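Local structure of periplasmic sugar-binding domain protein (Pseudomonas fluorescens Pf-5, 3H75) at residues A[86-98]-A[114-126]. The protein probably binds a sugar in the periplasm, as a two-domain member of the bacterial solute-binding protein 2 family. Sequence-based numbering, arbitrary orientation.
Sequences GIKLFIVNSPLTL and WIGSMVGDDEEAG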
# COMPACT_ATOMS: atom_id res chain seq x y z
N GLY A 86 -1.39 -14.64 25.10
CA GLY A 86 -2.63 -14.00 25.49
C GLY A 86 -2.93 -12.78 24.65
O GLY A 86 -3.97 -12.14 24.81
N ILE A 87 -2.01 -12.44 23.75
CA ILE A 87 -2.19 -11.29 22.88
C ILE A 87 -2.87 -11.72 21.59
O ILE A 87 -2.52 -12.74 20.99
CB ILE A 87 -0.84 -10.65 22.50
CG1 ILE A 87 -0.09 -10.24 23.77
CG2 ILE A 87 -1.06 -9.43 21.60
CD1 ILE A 87 1.29 -9.67 23.51
N LYS A 88 -3.87 -10.95 21.17
CA LYS A 88 -4.59 -11.23 19.94
C LYS A 88 -3.79 -10.63 18.79
O LYS A 88 -3.30 -9.51 18.89
CB LYS A 88 -5.99 -10.61 19.99
CG LYS A 88 -6.92 -11.25 21.02
CD LYS A 88 -8.26 -10.53 21.07
CE LYS A 88 -9.23 -11.21 22.03
NZ LYS A 88 -10.57 -10.55 22.00
N LEU A 89 -3.64 -11.38 17.71
CA LEU A 89 -2.87 -10.91 16.56
C LEU A 89 -3.74 -10.50 15.39
O LEU A 89 -4.79 -11.09 15.14
CB LEU A 89 -1.91 -11.99 16.07
CG LEU A 89 -0.89 -12.57 17.05
CD1 LEU A 89 -0.04 -13.60 16.32
CD2 LEU A 89 -0.02 -11.46 17.60
N PHE A 90 -3.28 -9.49 14.66
CA PHE A 90 -3.99 -9.02 13.49
C PHE A 90 -2.95 -8.81 12.39
O PHE A 90 -2.04 -7.98 12.53
CB PHE A 90 -4.73 -7.71 13.78
CG PHE A 90 -5.87 -7.46 12.84
CD1 PHE A 90 -6.93 -8.35 12.78
CD2 PHE A 90 -5.88 -6.34 12.01
CE1 PHE A 90 -7.99 -8.15 11.89
CE2 PHE A 90 -6.93 -6.12 11.13
CZ PHE A 90 -7.99 -7.03 11.07
N ILE A 91 -3.08 -9.58 11.32
CA ILE A 91 -2.16 -9.54 10.18
C ILE A 91 -2.74 -8.66 9.08
O ILE A 91 -3.87 -8.88 8.63
CB ILE A 91 -1.95 -10.96 9.61
CG1 ILE A 91 -1.53 -11.91 10.73
CG2 ILE A 91 -0.93 -10.93 8.49
CD1 ILE A 91 -0.25 -11.51 11.42
N VAL A 92 -1.98 -7.68 8.62
CA VAL A 92 -2.50 -6.78 7.60
C VAL A 92 -1.72 -6.67 6.30
O VAL A 92 -0.59 -7.14 6.18
CB VAL A 92 -2.67 -5.35 8.16
CG1 VAL A 92 -3.64 -5.37 9.33
CG2 VAL A 92 -1.31 -4.79 8.59
N ASN A 93 -2.40 -6.05 5.33
CA ASN A 93 -1.89 -5.77 3.99
C ASN A 93 -1.82 -6.92 2.98
O ASN A 93 -2.06 -6.71 1.79
CB ASN A 93 -0.54 -5.06 4.09
CG ASN A 93 -0.67 -3.64 4.64
OD1 ASN A 93 -1.74 -3.24 5.11
ND2 ASN A 93 0.42 -2.88 4.59
N SER A 94 -1.49 -8.12 3.43
CA SER A 94 -1.44 -9.27 2.53
C SER A 94 -2.01 -10.49 3.23
O SER A 94 -1.93 -10.61 4.45
CB SER A 94 -0.01 -9.54 2.04
OG SER A 94 0.78 -10.15 3.04
N PRO A 95 -2.59 -11.43 2.46
CA PRO A 95 -3.22 -12.68 2.90
C PRO A 95 -2.35 -13.65 3.69
O PRO A 95 -1.14 -13.75 3.49
CB PRO A 95 -3.69 -13.31 1.59
CG PRO A 95 -3.88 -12.14 0.68
CD PRO A 95 -2.68 -11.30 0.99
N LEU A 96 -3.00 -14.37 4.61
CA LEU A 96 -2.32 -15.38 5.41
C LEU A 96 -2.17 -16.56 4.46
O LEU A 96 -3.07 -16.84 3.68
CB LEU A 96 -3.19 -15.79 6.61
CG LEU A 96 -3.25 -14.83 7.81
CD1 LEU A 96 -4.41 -15.22 8.72
CD2 LEU A 96 -1.93 -14.88 8.55
N THR A 97 -1.04 -17.26 4.54
CA THR A 97 -0.80 -18.40 3.66
C THR A 97 -1.36 -19.70 4.24
O THR A 97 -1.72 -19.76 5.41
CB THR A 97 0.70 -18.60 3.40
OG1 THR A 97 1.35 -18.94 4.64
CG2 THR A 97 1.32 -17.34 2.83
N LEU A 98 -1.41 -20.73 3.40
CA LEU A 98 -1.91 -22.03 3.84
C LEU A 98 -1.08 -22.52 5.02
O LEU A 98 -1.60 -23.11 5.96
CB LEU A 98 -1.83 -23.04 2.69
CG LEU A 98 -2.75 -22.80 1.49
CD1 LEU A 98 -2.42 -23.78 0.38
CD2 LEU A 98 -4.20 -22.95 1.93
N TRP A 114 -6.88 -15.55 19.35
CA TRP A 114 -7.60 -15.00 18.20
C TRP A 114 -6.64 -14.35 17.22
O TRP A 114 -5.74 -13.61 17.61
CB TRP A 114 -8.62 -13.95 18.66
CG TRP A 114 -9.46 -13.38 17.55
CD1 TRP A 114 -10.59 -13.92 17.00
CD2 TRP A 114 -9.23 -12.15 16.84
NE1 TRP A 114 -11.08 -13.11 16.00
CE2 TRP A 114 -10.26 -12.02 15.88
CE3 TRP A 114 -8.25 -11.16 16.92
CZ2 TRP A 114 -10.34 -10.93 15.01
CZ3 TRP A 114 -8.33 -10.07 16.05
CH2 TRP A 114 -9.37 -9.96 15.11
N ILE A 115 -6.84 -14.63 15.94
CA ILE A 115 -6.01 -14.06 14.88
C ILE A 115 -6.89 -13.68 13.70
O ILE A 115 -7.60 -14.51 13.15
CB ILE A 115 -4.94 -15.07 14.40
CG1 ILE A 115 -4.02 -15.46 15.55
CG2 ILE A 115 -4.13 -14.45 13.27
CD1 ILE A 115 -3.03 -16.55 15.20
N GLY A 116 -6.84 -12.41 13.32
CA GLY A 116 -7.63 -11.94 12.20
C GLY A 116 -6.70 -11.29 11.18
O GLY A 116 -5.50 -11.22 11.42
N SER A 117 -7.25 -10.85 10.06
CA SER A 117 -6.43 -10.21 9.03
C SER A 117 -7.26 -9.22 8.22
O SER A 117 -8.49 -9.25 8.25
CB SER A 117 -5.82 -11.25 8.10
OG SER A 117 -6.80 -11.92 7.32
N MSE A 118 -6.57 -8.35 7.50
CA MSE A 118 -7.24 -7.36 6.66
C MSE A 118 -6.30 -7.02 5.52
O MSE A 118 -5.16 -6.64 5.75
CB MSE A 118 -7.54 -6.09 7.46
CG MSE A 118 -8.23 -5.02 6.63
SE MSE A 118 -8.77 -3.52 7.69
CE MSE A 118 -10.44 -4.22 8.40
N VAL A 119 -6.79 -7.16 4.29
CA VAL A 119 -5.97 -6.89 3.13
C VAL A 119 -6.66 -6.01 2.11
O VAL A 119 -7.89 -5.90 2.09
CB VAL A 119 -5.57 -8.20 2.42
CG1 VAL A 119 -4.92 -9.15 3.41
CG2 VAL A 119 -6.81 -8.85 1.80
N GLY A 120 -5.85 -5.38 1.26
CA GLY A 120 -6.38 -4.53 0.21
C GLY A 120 -6.35 -5.27 -1.11
O GLY A 120 -6.43 -6.50 -1.13
N ASP A 121 -6.25 -4.54 -2.21
CA ASP A 121 -6.23 -5.17 -3.53
C ASP A 121 -5.02 -4.79 -4.37
O ASP A 121 -5.15 -4.16 -5.43
CB ASP A 121 -7.55 -4.87 -4.27
CG ASP A 121 -7.85 -3.37 -4.41
OD1 ASP A 121 -7.35 -2.56 -3.60
OD2 ASP A 121 -8.62 -3.02 -5.33
N ASP A 122 -3.84 -5.19 -3.90
CA ASP A 122 -2.58 -4.90 -4.58
C ASP A 122 -2.52 -5.45 -6.01
O ASP A 122 -2.01 -4.79 -6.91
CB ASP A 122 -1.39 -5.46 -3.79
CG ASP A 122 -1.00 -4.58 -2.60
OD1 ASP A 122 -0.74 -3.38 -2.80
OD2 ASP A 122 -0.95 -5.10 -1.46
N GLU A 123 -3.02 -6.67 -6.22
CA GLU A 123 -2.97 -7.25 -7.56
C GLU A 123 -3.75 -6.38 -8.54
O GLU A 123 -3.28 -6.11 -9.65
CB GLU A 123 -3.54 -8.67 -7.55
CG GLU A 123 -3.24 -9.46 -8.82
CD GLU A 123 -3.76 -10.88 -8.75
OE1 GLU A 123 -3.59 -11.52 -7.69
OE2 GLU A 123 -4.32 -11.37 -9.75
N GLU A 124 -4.94 -5.93 -8.14
CA GLU A 124 -5.75 -5.09 -9.01
C GLU A 124 -4.99 -3.81 -9.35
O GLU A 124 -5.02 -3.35 -10.49
CB GLU A 124 -7.08 -4.73 -8.33
CG GLU A 124 -7.95 -3.77 -9.14
CD GLU A 124 -8.55 -4.40 -10.39
OE1 GLU A 124 -8.06 -5.46 -10.83
OE2 GLU A 124 -9.51 -3.83 -10.93
N ALA A 125 -4.30 -3.25 -8.37
CA ALA A 125 -3.54 -2.02 -8.61
C ALA A 125 -2.45 -2.22 -9.67
O ALA A 125 -2.27 -1.37 -10.55
CB ALA A 125 -2.92 -1.53 -7.30
N GLY A 126 -1.74 -3.34 -9.58
CA GLY A 126 -0.68 -3.62 -10.54
C GLY A 126 -1.24 -3.82 -11.93
O GLY A 126 -0.68 -3.38 -12.93
O HOH W 1 -3.39 -14.50 18.70
O HOH W 2 -5.90 -13.88 5.43
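Ile91 bonds the neighbouring strand through both its backbone N and its O: the N donates to Gly116 O at 2.9 Å, nearly straight at 169°, and the O accepts Met118 N in the carbonyl plane. Leu89 N to Trp114 O, Gly116 N to Leu89 O and Asn93 N to Met118 O complete the parallel pairing of strands 88-93 and 115-119, and a water donates to both Ile87 O and Trp114 O. Further along, a second water accepts from Leu96 N and donates to Ser117 OG, a hydroxyl also bonded to Asp289. On the face bearing Phe90 and Met118, the Phe90 ring lies over the backbone at Gly116 and Ser117: with CG anti to the backbone N (chi1 -157°), CE1 comes 3.3 Å from Ser117 N, and Ser117 CA sits over one ring face. Trp114 CH2 meets Phe90 CD1 at 3.7 Å, while Met118 CB touches CE2. A CB on Gly116 would run into the Trp114 ring. Were Phe90 cut back to an alanine, the backbone of Gly116 and Ser117 would probably lose its cover and Trp114 CH2 its neighbour. Helix 265-277 packs against Phe90 and Met118; helix 74-82 meets Leu89 and Ile115 on the other face. Beyond Asn93, Val119 CG1 packs against Pro95 CD (3.9 Å). Backbone bonding thus sets the register of two adjacent inner strands in one periplasmic-binding-protein lobe, Phe90 anchoring one face while Ser117 adds polarity to the other.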